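Local coordinates for protein cytosolic IMP-GMP specific 5'-nucleotidase (Legionella pneumophila subsp. pneumophila, PDB 4OHF) that is thought to act as a magnesium-dependent cytosolic 5'-nucleotidase, removing phosphate from IMP and GMP, and binds GMP at a site between subunits, at residues L291-G295 and D296-Y300; E329-A332 and S333-A337; A414-S417 and Y418-Q422; E432-S435 and D436-H440. One frame throughout, in Å; residues are numbered along the deposited sequence.

Contact 1: L291-G295 and D296-Y300; sequences LGVGG and DEILY
The E297 carboxylate reaches back across a tight turn to G294, an example of how a loop entering a strand can be tied off by its own side chain. Three hydrogen bonds do the work. OE1 of E297 accepts from G294 N at 2.5 Å, in an almost straight bond (167°) that uses the anti lone pair of the oxygen, the one turned away from OE2. In the opposite direction E297 N donates to G294 O at 2.8 Å. The next rung, I298 N to G295 O, measures 3.0 Å. Just upstream, helix 284-290 ends in a Schellman motif, with G292 at positive phi. The glutamate can bridge the turn because its chain is extended beyond CG (chi2 180°), which carries the carboxylate away from its own backbone; OE1 also lies 3.5 Å from CB of V293, and OE2 turns to a salt bridge with K18. D296 has a weak, long ion pair with K106 of the second subunit.

The apolar part is slight. CG2 of V293 meets CD1 of I298 at 4.2 Å, the two side chains crossing at about a right angle. Both branched side chains also rest on L19, and I298 packs on F287 and T288 of helix 284-290.

The loop thus joins helix 284-290 to strand 298-302, which leads directly to the magnesium ligand D303. Shared between the backbone N-H of G294 and the ammonium of K18, the E297 carboxylate is probably ionised, and it ties the loop together just before the strand.

Contact 2: E329-A332 and S333-A337; sequences EEIA and SQIRA
E329 and R336, two turns apart on one side of helix 327-336, frame the last turns of this alpha-helix, where each main-chain acceptor finds its donor four residues on. S333 N gives to E329 O at 2.8 Å and Q334 N to E330 O, also at 2.8 Å. I335 N gives to I331 O, and R336 N closes the series on A332 O.

Side chains add further partners. The S333 hydroxyl hydrogen-bonds F401 O, although E329 O is also near it. Q334 NE2 makes a second, weak bond to E330 O at 3.5 Å, its chain running back along the helix. The E330 carboxylate is engaged by V409 N. These links to F401 and V409 tie the helix to the chain that follows helix 374-399, while Q334 and I335 pack on I459 of the second subunit. The one apolar pair, I331 CG2 and I335 CD1, lies 4.0 Å apart.

R336 folds back, bent at chi2 and chi3, so that one face of its guanidinium lies over A332 O. Its plane is only 16° from that of the E329 carboxylate, and NH1 reaches OE1 edge-on at 3.4 Å in a weak salt bridge.

Contact 3: A414-S417 and Y418-Q422; sequences AEES and YFAYQ. With 5GP (guanosine-5'-monophosphate), chain E.
S417 meets A420 at the N-cap of helix 418-426, the helix whose first turn presents Y421 to bound GMP. Next to the nucleotide, the Y421 ring turns one face to the imidazole side of guanine: C8 sits 3.7 Å above the ring plane toward the rim, and CD2 of Y421 comes within 3.4 Å of N7. The phenol end follows the ribose, Y421 OH lying 3.4 Å from C2'. O2' lies off the edge of the Y418 ring, near its plane but at a distance.

One shell further out is the cap. The S417 side chain holds OG between backbone N and carbonyl carbon (chi1 62°), and S417 O takes Y421 N at 3.1 Å. V409 O is a further partner of S417 OG. CB of E416 packs against CB of A420 at 3.7 Å, while the E416 carboxylate makes a salt bridge with R86 of the same chain.

Across the interface, R86 of the second subunit hydrogen-bonds this GMP and Y87 of the second subunit packs on Y421. A nucleotide between subunits, held by residues other than the magnesium ligands, is consistent with an allosteric effector site. The capping bond itself, from A420 N to S417 OG, measures 3.1 Å, with an angle of 143°.

Contact 4: E432-S435 and D436-H440; sequences EKLS and DLLEH
Helix 434-438, a short, weakly bonded helix just after sheet strand 429-431, begins with a salt-bridge network of E432, K433 and D436. The K433 ammonium joins the two carboxylates of the network, D436 closely and E432 at longer range. OD1 of D436 accepts from K433 N at 3.1 Å, the donor coming from above the carboxylate plane, while D436 N returns a bond to K433 O at 2.8 Å, so that backbone and side chain of the two residues grip each other. A water bridges further: it accepts from E432 N and donates to OD1 at 2.8 Å.

OD2 is met on its syn side by K433 NZ at 3.2 Å. The lysine crosses the aspartate at about a right angle; chi1 near 60° puts CG close to both carboxylate oxygens, and the bend at chi4 turns the ammonium to OD2. H4 ND1 also hydrogen-bonds OD2, linking the helix to the N-terminal segment.

On another face, L434 CG packs against L438 CD1 at 3.7 Å, alongside the straight bond from L438 N to L434 O (172°). L434 and L437 touch I301 of strand 298-302, and L438 reaches helix 189-200. At the far end the H440 ring donates from ND1 to D436 O at 2.7 Å, the acceptor near the ring plane, and H440 packs on V359 of the second subunit.

D436 thus gathers backbone N-H, water, ammonium and imidazole around one buried carboxylate. Such a surround would probably favour its ionised form and may partly offset the nearby charge of E432, whose OE1 is 4.2 Å from OD1.

Followed from the N terminus, the four contacts are strictly in series, and none nests in or crosses another. Each is local: contacts 1 and 3 span a turn into the next element, contacts 2 and 4 lie along helix turns. Contact 1 leads from helix 284-290 into strand 298-302 of the central sheet. Contact 2 lies in helix 327-336, before the long helices 338-367 and 374-399. Contact 3 then joins strand 415-416 to helix 418-426, and contact 4 follows strand 429-431. Nearest atoms of contacts 1 and 4 are about 5 Å apart, joined through strand 298-302; contacts 2 and 4 come equally near. Contacts 2, 3 and 4 pack on the second subunit, and contact 1 has a weak, long ion pair with it.

Contact 1: L291-G295 and D296-Y300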
loop_
_atom_site.group_PDB
_atom_site.type_symbol
_atom_site.label_atom_id
_atom_site.label_comp_id
_atom_site.label_asym_id
_atom_site.label_seq_id
_atom_site.Cartn_x
_atom_site.Cartn_y
_atom_site.Cartn_z
ATOM N N LEU B 291 -28.788 -4.068 19.808
ATOM C CA LEU B 291 -29.018 -4.972 20.931
ATOM C C LEU B 291 -28.574 -4.288 22.215
ATOM O O LEU B 291 -28.679 -4.849 23.306
ATOM C CB LEU B 291 -28.255 -6.281 20.746
ATOM C CG LEU B 291 -29.075 -7.399 20.099
ATOM C CD1 LEU B 291 -28.501 -7.766 18.748
ATOM C CD2 LEU B 291 -29.088 -8.595 21.015
ATOM N N GLY B 292 -28.074 -3.066 22.068
ATOM C CA GLY B 292 -27.617 -2.299 23.209
ATOM C C GLY B 292 -26.708 -3.068 24.148
ATOM O O GLY B 292 -27.005 -3.204 25.336
ATOM N N VAL B 293 -25.605 -3.585 23.617
ATOM C CA VAL B 293 -24.641 -4.319 24.428
ATOM C C VAL B 293 -23.252 -3.983 23.936
ATOM O O VAL B 293 -23.092 -3.329 22.912
ATOM C CB VAL B 293 -24.808 -5.873 24.339
ATOM C CG1 VAL B 293 -26.167 -6.292 24.853
ATOM C CG2 VAL B 293 -24.586 -6.348 22.907
ATOM N N GLY B 294 -22.251 -4.428 24.684
ATOM C CA GLY B 294 -20.878 -4.188 24.294
ATOM C C GLY B 294 -20.438 -5.304 23.372
ATOM O O GLY B 294 -20.831 -6.465 23.549
ATOM N N GLY B 295 -19.629 -4.951 22.382
ATOM C CA GLY B 295 -19.142 -5.941 21.442
ATOM C C GLY B 295 -18.472 -7.109 22.131
ATOM O O GLY B 295 -18.648 -8.258 21.731
ATOM N N ASP B 296 -17.706 -6.819 23.178
ATOM C CA ASP B 296 -17.001 -7.857 23.916
ATOM C C ASP B 296 -17.950 -8.738 24.734
ATOM O O ASP B 296 -17.517 -9.638 25.452
ATOM C CB ASP B 296 -15.928 -7.221 24.814
ATOM C CG ASP B 296 -16.520 -6.346 25.911
ATOM O OD1 ASP B 296 -17.547 -5.685 25.655
ATOM O OD2 ASP B 296 -15.953 -6.306 27.024
ATOM N N GLU B 297 -19.245 -8.469 24.628
ATOM C CA GLU B 297 -20.241 -9.259 25.334
ATOM C C GLU B 297 -20.842 -10.290 24.368
ATOM O O GLU B 297 -21.716 -11.081 24.731
ATOM C CB GLU B 297 -21.336 -8.348 25.893
ATOM C CG GLU B 297 -20.891 -7.499 27.068
ATOM C CD GLU B 297 -22.001 -6.610 27.595
ATOM O OE1 GLU B 297 -22.417 -5.677 26.870
ATOM O OE2 GLU B 297 -22.463 -6.852 28.731
ATOM N N ILE B 298 -20.354 -10.257 23.132
ATOM C CA ILE B 298 -20.785 -11.175 22.080
ATOM C C ILE B 298 -19.644 -12.129 21.701
ATOM O O ILE B 298 -18.506 -11.706 21.502
ATOM C CB ILE B 298 -21.197 -10.412 20.784
ATOM C CG1 ILE B 298 -22.433 -9.558 21.042
ATOM C CG2 ILE B 298 -21.478 -11.391 19.666
ATOM C CD1 ILE B 298 -22.754 -8.624 19.920
ATOM N N LEU B 299 -19.961 -13.414 21.616
ATOM C CA LEU B 299 -18.987 -14.407 21.204
ATOM C C LEU B 299 -19.465 -15.032 19.893
ATOM O O LEU B 299 -20.572 -15.572 19.816
ATOM C CB LEU B 299 -18.832 -15.514 22.254
ATOM C CG LEU B 299 -17.986 -16.692 21.746
ATOM C CD1 LEU B 299 -16.605 -16.213 21.317
ATOM C CD2 LEU B 299 -17.884 -17.732 22.824
ATOM N N TYR B 300 -18.636 -14.932 18.860
ATOM C CA TYR B 300 -18.954 -15.527 17.579
ATOM C C TYR B 300 -18.065 -16.762 17.415
ATOM O O TYR B 300 -16.859 -16.706 17.665
ATOM C CB TYR B 300 -18.696 -14.540 16.440
ATOM C CG TYR B 300 -18.626 -15.206 15.080
ATOM C CD1 TYR B 300 -17.407 -15.378 14.427
ATOM C CD2 TYR B 300 -19.770 -15.713 14.475
ATOM C CE1 TYR B 300 -17.333 -16.045 13.200
ATOM C CE2 TYR B 300 -19.711 -16.382 13.258
ATOM C CZ TYR B 300 -18.492 -16.550 12.620
ATOM O OH TYR B 300 -18.439 -17.241 11.423
#

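Contact 2: E329-A332 and S333-A337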
loop_
_atom_site.group_PDB
_atom_site.type_symbol
_atom_site.label_atom_id
_atom_site.label_comp_id
_atom_site.label_asym_id
_atom_site.label_seq_id
_atom_site.Cartn_x
_atom_site.Cartn_y
_atom_site.Cartn_z
ATOM N N GLU B 329 -8.497 -36.028 14.594
ATOM C CA GLU B 329 -7.388 -36.893 14.253
ATOM C C GLU B 329 -6.018 -36.471 14.796
ATOM O O GLU B 329 -5.223 -37.333 15.150
ATOM C CB GLU B 329 -7.347 -37.119 12.743
ATOM C CG GLU B 329 -8.008 -38.435 12.370
ATOM C CD GLU B 329 -7.557 -39.597 13.304
ATOM O OE1 GLU B 329 -6.328 -39.857 13.405
ATOM O OE2 GLU B 329 -8.428 -40.248 13.941
ATOM N N GLU B 330 -5.734 -35.175 14.893
ATOM C CA GLU B 330 -4.444 -34.740 15.433
ATOM C C GLU B 330 -4.252 -35.274 16.851
ATOM O O GLU B 330 -3.228 -35.866 17.166
ATOM C CB GLU B 330 -4.358 -33.219 15.479
ATOM C CG GLU B 330 -4.076 -32.559 14.155
ATOM C CD GLU B 330 -2.606 -32.248 13.953
ATOM O OE1 GLU B 330 -2.011 -31.564 14.813
ATOM O OE2 GLU B 330 -2.057 -32.681 12.924
ATOM N N ILE B 331 -5.237 -35.048 17.713
ATOM C CA ILE B 331 -5.157 -35.522 19.090
ATOM C C ILE B 331 -5.013 -37.043 19.081
ATOM O O ILE B 331 -4.124 -37.599 19.726
ATOM C CB ILE B 331 -6.438 -35.179 19.903
ATOM C CG1 ILE B 331 -6.809 -33.703 19.737
ATOM C CG2 ILE B 331 -6.217 -35.513 21.381
ATOM C CD1 ILE B 331 -5.909 -32.761 20.449
ATOM N N ALA B 332 -5.896 -37.708 18.343
ATOM C CA ALA B 332 -5.876 -39.167 18.265
ATOM C C ALA B 332 -4.491 -39.646 17.874
ATOM O O ALA B 332 -4.003 -40.646 18.398
ATOM C CB ALA B 332 -6.916 -39.669 17.264
ATOM N N SER B 333 -3.860 -38.928 16.956
ATOM C CA SER B 333 -2.522 -39.287 16.521
ATOM C C SER B 333 -1.414 -38.965 17.531
ATOM O O SER B 333 -0.441 -39.702 17.643
ATOM C CB SER B 333 -2.208 -38.619 15.183
ATOM O OG SER B 333 -2.948 -39.233 14.144
ATOM N N GLN B 334 -1.542 -37.872 18.269
ATOM C CA GLN B 334 -0.498 -37.536 19.235
ATOM C C GLN B 334 -0.499 -38.554 20.384
ATOM O O GLN B 334 0.543 -38.828 20.994
ATOM C CB GLN B 334 -0.702 -36.112 19.768
ATOM C CG GLN B 334 -0.650 -35.029 18.678
ATOM C CD GLN B 334 -0.924 -33.621 19.213
ATOM O OE1 GLN B 334 -0.061 -32.996 19.831
ATOM N NE2 GLN B 334 -2.136 -33.128 18.983
ATOM N N ILE B 335 -1.675 -39.112 20.665
ATOM C CA ILE B 335 -1.835 -40.104 21.710
ATOM C C ILE B 335 -1.212 -41.424 21.260
ATOM O O ILE B 335 -0.554 -42.113 22.032
ATOM C CB ILE B 335 -3.318 -40.351 22.003
ATOM C CG1 ILE B 335 -3.997 -39.035 22.381
ATOM C CG2 ILE B 335 -3.460 -41.403 23.098
ATOM C CD1 ILE B 335 -5.470 -39.161 22.717
ATOM N N ARG B 336 -1.439 -41.781 20.003
ATOM C CA ARG B 336 -0.900 -43.011 19.443
ATOM C C ARG B 336 0.599 -42.905 19.273
ATOM O O ARG B 336 1.274 -43.899 19.011
ATOM C CB ARG B 336 -1.535 -43.290 18.086
ATOM C CG ARG B 336 -2.594 -44.387 18.098
ATOM C CD ARG B 336 -3.693 -44.076 17.094
ATOM N NE ARG B 336 -3.163 -43.386 15.922
ATOM C CZ ARG B 336 -3.885 -42.621 15.106
ATOM N NH1 ARG B 336 -5.187 -42.438 15.327
ATOM N NH2 ARG B 336 -3.296 -42.021 14.075
ATOM N N ALA B 337 1.126 -41.698 19.429
ATOM C CA ALA B 337 2.545 -41.478 19.237
ATOM C C ALA B 337 3.244 -41.200 20.550
ATOM O O ALA B 337 4.477 -41.054 20.594
ATOM C CB ALA B 337 2.765 -40.322 18.254
#

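Contact 3: A414-S417 and Y418-Q422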
loop_
_atom_site.group_PDB
_atom_site.type_symbol
_atom_site.label_atom_id
_atom_site.label_comp_id
_atom_site.label_asym_id
_atom_site.label_seq_id
_atom_site.Cartn_x
_atom_site.Cartn_y
_atom_site.Cartn_z
ATOM N N ALA B 414 9.552 -28.325 14.935
ATOM C CA ALA B 414 9.446 -28.315 16.382
ATOM C C ALA B 414 8.603 -27.114 16.798
ATOM O O ALA B 414 8.133 -27.042 17.924
ATOM C CB ALA B 414 10.810 -28.235 16.997
ATOM N N GLU B 415 8.416 -26.166 15.887
ATOM C CA GLU B 415 7.618 -24.984 16.189
ATOM C C GLU B 415 6.217 -25.072 15.637
ATOM O O GLU B 415 5.831 -26.045 14.980
ATOM C CB GLU B 415 8.271 -23.703 15.661
ATOM C CG GLU B 415 9.302 -23.918 14.582
ATOM C CD GLU B 415 9.923 -22.617 14.108
ATOM O OE1 GLU B 415 10.284 -21.774 14.967
ATOM O OE2 GLU B 415 10.061 -22.447 12.873
ATOM N N GLU B 416 5.455 -24.027 15.904
ATOM C CA GLU B 416 4.088 -23.985 15.450
ATOM C C GLU B 416 3.975 -23.757 13.946
ATOM O O GLU B 416 4.822 -23.114 13.327
ATOM C CB GLU B 416 3.346 -22.894 16.212
ATOM C CG GLU B 416 3.597 -22.954 17.691
ATOM C CD GLU B 416 2.930 -21.825 18.409
ATOM O OE1 GLU B 416 1.689 -21.878 18.565
ATOM O OE2 GLU B 416 3.646 -20.876 18.797
ATOM N N SER B 417 2.924 -24.315 13.364
ATOM C CA SER B 417 2.687 -24.147 11.951
ATOM C C SER B 417 2.046 -22.776 11.789
ATOM O O SER B 417 1.523 -22.197 12.750
ATOM C CB SER B 417 1.748 -25.241 11.433
ATOM O OG SER B 417 0.487 -25.164 12.060
ATOM N N TYR B 418 2.121 -22.245 10.579
ATOM C CA TYR B 418 1.535 -20.954 10.294
ATOM C C TYR B 418 0.042 -21.027 10.639
ATOM O O TYR B 418 -0.536 -20.053 11.124
ATOM C CB TYR B 418 1.756 -20.605 8.809
ATOM C CG TYR B 418 1.068 -19.334 8.357
ATOM C CD1 TYR B 418 1.433 -18.092 8.885
ATOM C CD2 TYR B 418 -0.003 -19.384 7.475
ATOM C CE1 TYR B 418 0.740 -16.942 8.553
ATOM C CE2 TYR B 418 -0.707 -18.247 7.138
ATOM C CZ TYR B 418 -0.336 -17.026 7.680
ATOM O OH TYR B 418 -1.059 -15.901 7.357
ATOM N N PHE B 419 -0.582 -22.180 10.394
ATOM C CA PHE B 419 -1.993 -22.322 10.715
ATOM C C PHE B 419 -2.199 -22.247 12.235
ATOM O O PHE B 419 -3.223 -21.733 12.713
ATOM C CB PHE B 419 -2.563 -23.631 10.166
ATOM C CG PHE B 419 -3.986 -23.896 10.600
ATOM C CD1 PHE B 419 -4.262 -24.797 11.626
ATOM C CD2 PHE B 419 -5.047 -23.206 10.019
ATOM C CE1 PHE B 419 -5.576 -25.001 12.069
ATOM C CE2 PHE B 419 -6.360 -23.395 10.450
ATOM C CZ PHE B 419 -6.629 -24.296 11.479
ATOM N N ALA B 420 -1.232 -22.756 12.990
ATOM C CA ALA B 420 -1.314 -22.706 14.444
ATOM C C ALA B 420 -1.359 -21.244 14.887
ATOM O O ALA B 420 -2.152 -20.874 15.749
ATOM C CB ALA B 420 -0.118 -23.405 15.066
ATOM N N TYR B 421 -0.507 -20.420 14.288
ATOM C CA TYR B 421 -0.467 -18.998 14.607
ATOM C C TYR B 421 -1.830 -18.356 14.347
ATOM O O TYR B 421 -2.341 -17.606 15.177
ATOM C CB TYR B 421 0.629 -18.279 13.787
ATOM C CG TYR B 421 0.221 -16.888 13.323
ATOM C CD1 TYR B 421 -0.223 -16.663 12.015
ATOM C CD2 TYR B 421 0.177 -15.814 14.223
ATOM C CE1 TYR B 421 -0.714 -15.408 11.616
ATOM C CE2 TYR B 421 -0.311 -14.556 13.836
ATOM C CZ TYR B 421 -0.755 -14.360 12.539
ATOM O OH TYR B 421 -1.253 -13.124 12.187
ATOM N N GLN B 422 -2.409 -18.647 13.186
ATOM C CA GLN B 422 -3.710 -18.095 12.823
ATOM C C GLN B 422 -4.747 -18.440 13.875
ATOM O O GLN B 422 -5.497 -17.571 14.339
ATOM C CB GLN B 422 -4.167 -18.635 11.476
ATOM C CG GLN B 422 -3.510 -18.001 10.273
ATOM C CD GLN B 422 -4.150 -18.487 8.980
ATOM O OE1 GLN B 422 -3.853 -19.587 8.495
ATOM N NE2 GLN B 422 -5.059 -17.682 8.427
HETATM P P 5GP E . 3.750 -6.716 11.596
HETATM O O1P 5GP E . 2.770 -5.590 11.553
HETATM O O2P 5GP E . 3.785 -7.380 12.953
HETATM O O3P 5GP E . 5.157 -6.281 11.200
HETATM O "O5'" 5GP E . 3.350 -7.806 10.481
HETATM C "C5'" 5GP E . 2.080 -8.461 10.498
HETATM C "C4'" 5GP E . 2.240 -9.978 10.444
HETATM O "O4'" 5GP E . 3.050 -10.585 11.457
HETATM C "C3'" 5GP E . 0.938 -10.805 10.487
HETATM O "O3'" 5GP E . 0.019 -10.538 9.379
HETATM C "C2'" 5GP E . 1.514 -12.205 10.504
HETATM O "O2'" 5GP E . 1.615 -12.719 9.124
HETATM C "C1'" 5GP E . 2.882 -12.026 11.229
HETATM N N9 5GP E . 2.961 -12.769 12.564
HETATM C C8 5GP E . 3.280 -14.058 12.787
HETATM N N7 5GP E . 3.246 -14.355 14.116
HETATM C C5 5GP E . 2.894 -13.202 14.750
HETATM C C6 5GP E . 2.687 -12.825 16.102
HETATM O O6 5GP E . 2.833 -13.675 17.014
HETATM N N1 5GP E . 2.325 -11.520 16.399
HETATM C C2 5GP E . 2.160 -10.586 15.432
HETATM N N2 5GP E . 1.807 -9.317 15.753
HETATM N N3 5GP E . 2.354 -10.923 14.099
HETATM C C4 5GP E . 2.719 -12.209 13.761
#

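Contact 4: E432-S435 and D436-H440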
loop_
_atom_site.group_PDB
_atom_site.type_symbol
_atom_site.label_atom_id
_atom_site.label_comp_id
_atom_site.label_asym_id
_atom_site.label_seq_id
_atom_site.Cartn_x
_atom_site.Cartn_y
_atom_site.Cartn_z
ATOM N N GLU B 432 -12.656 -29.168 19.077
ATOM C CA GLU B 432 -12.909 -29.935 17.875
ATOM C C GLU B 432 -14.328 -29.712 17.365
ATOM O O GLU B 432 -14.555 -29.722 16.157
ATOM C CB GLU B 432 -12.678 -31.415 18.128
ATOM C CG GLU B 432 -13.275 -32.299 17.056
ATOM C CD GLU B 432 -13.298 -33.756 17.463
ATOM O OE1 GLU B 432 -13.450 -34.023 18.678
ATOM O OE2 GLU B 432 -13.182 -34.626 16.575
ATOM N N LYS B 433 -15.286 -29.525 18.270
ATOM C CA LYS B 433 -16.670 -29.288 17.862
ATOM C C LYS B 433 -17.466 -28.510 18.909
ATOM O O LYS B 433 -17.169 -28.543 20.097
ATOM C CB LYS B 433 -17.376 -30.619 17.540
ATOM C CG LYS B 433 -17.446 -31.604 18.700
ATOM C CD LYS B 433 -18.202 -32.856 18.306
ATOM C CE LYS B 433 -18.240 -33.842 19.453
ATOM N NZ LYS B 433 -16.847 -34.068 19.916
ATOM N N LEU B 434 -18.489 -27.812 18.446
ATOM C CA LEU B 434 -19.334 -26.978 19.287
ATOM C C LEU B 434 -19.872 -27.599 20.584
ATOM O O LEU B 434 -19.912 -26.927 21.630
ATOM C CB LEU B 434 -20.495 -26.469 18.447
ATOM C CG LEU B 434 -21.464 -25.482 19.079
ATOM C CD1 LEU B 434 -20.734 -24.186 19.519
ATOM C CD2 LEU B 434 -22.521 -25.174 18.045
ATOM N N SER B 435 -20.293 -28.861 20.538
ATOM C CA SER B 435 -20.832 -29.481 21.741
ATOM C C SER B 435 -19.734 -29.581 22.803
ATOM O O SER B 435 -20.019 -29.735 23.992
ATOM C CB SER B 435 -21.422 -30.868 21.427
ATOM O OG SER B 435 -20.421 -31.790 21.038
ATOM N N ASP B 436 -18.476 -29.503 22.377
ATOM C CA ASP B 436 -17.377 -29.543 23.337
ATOM C C ASP B 436 -17.571 -28.306 24.217
ATOM O O ASP B 436 -17.582 -28.381 25.443
ATOM C CB ASP B 436 -16.014 -29.497 22.627
ATOM C CG ASP B 436 -15.675 -30.809 21.913
ATOM O OD1 ASP B 436 -14.726 -30.814 21.082
ATOM O OD2 ASP B 436 -16.355 -31.833 22.179
ATOM N N LEU B 437 -17.753 -27.160 23.585
ATOM C CA LEU B 437 -17.973 -25.944 24.344
ATOM C C LEU B 437 -19.305 -25.978 25.098
ATOM O O LEU B 437 -19.345 -25.717 26.301
ATOM C CB LEU B 437 -17.936 -24.722 23.424
ATOM C CG LEU B 437 -18.328 -23.402 24.091
ATOM C CD1 LEU B 437 -17.363 -23.101 25.225
ATOM C CD2 LEU B 437 -18.322 -22.285 23.066
ATOM N N LEU B 438 -20.392 -26.312 24.406
ATOM C CA LEU B 438 -21.707 -26.302 25.043
ATOM C C LEU B 438 -21.866 -27.275 26.199
ATOM O O LEU B 438 -22.860 -27.233 26.917
ATOM C CB LEU B 438 -22.802 -26.542 24.004
ATOM C CG LEU B 438 -22.843 -25.548 22.840
ATOM C CD1 LEU B 438 -23.917 -25.969 21.858
ATOM C CD2 LEU B 438 -23.110 -24.152 23.356
ATOM N N GLU B 439 -20.881 -28.142 26.388
ATOM C CA GLU B 439 -20.922 -29.130 27.459
ATOM C C GLU B 439 -20.296 -28.535 28.729
ATOM O O GLU B 439 -20.342 -29.123 29.804
ATOM C CB GLU B 439 -20.138 -30.369 27.033
ATOM C CG GLU B 439 -20.756 -31.662 27.480
ATOM C CD GLU B 439 -21.981 -32.009 26.663
ATOM O OE1 GLU B 439 -21.817 -32.552 25.548
ATOM O OE2 GLU B 439 -23.106 -31.726 27.131
ATOM N N HIS B 440 -19.669 -27.377 28.571
ATOM C CA HIS B 440 -19.056 -26.668 29.683
ATOM C C HIS B 440 -20.102 -25.774 30.324
ATOM O O HIS B 440 -21.200 -25.587 29.799
ATOM C CB HIS B 440 -17.897 -25.804 29.195
ATOM C CG HIS B 440 -16.666 -26.583 28.870
ATOM N ND1 HIS B 440 -16.614 -27.506 27.850
ATOM C CD2 HIS B 440 -15.441 -26.595 29.449
ATOM C CE1 HIS B 440 -15.412 -28.053 27.814
ATOM N NE2 HIS B 440 -14.679 -27.518 28.774
HETATM O O HOH W 1 -11.906 -30.697 21.388
#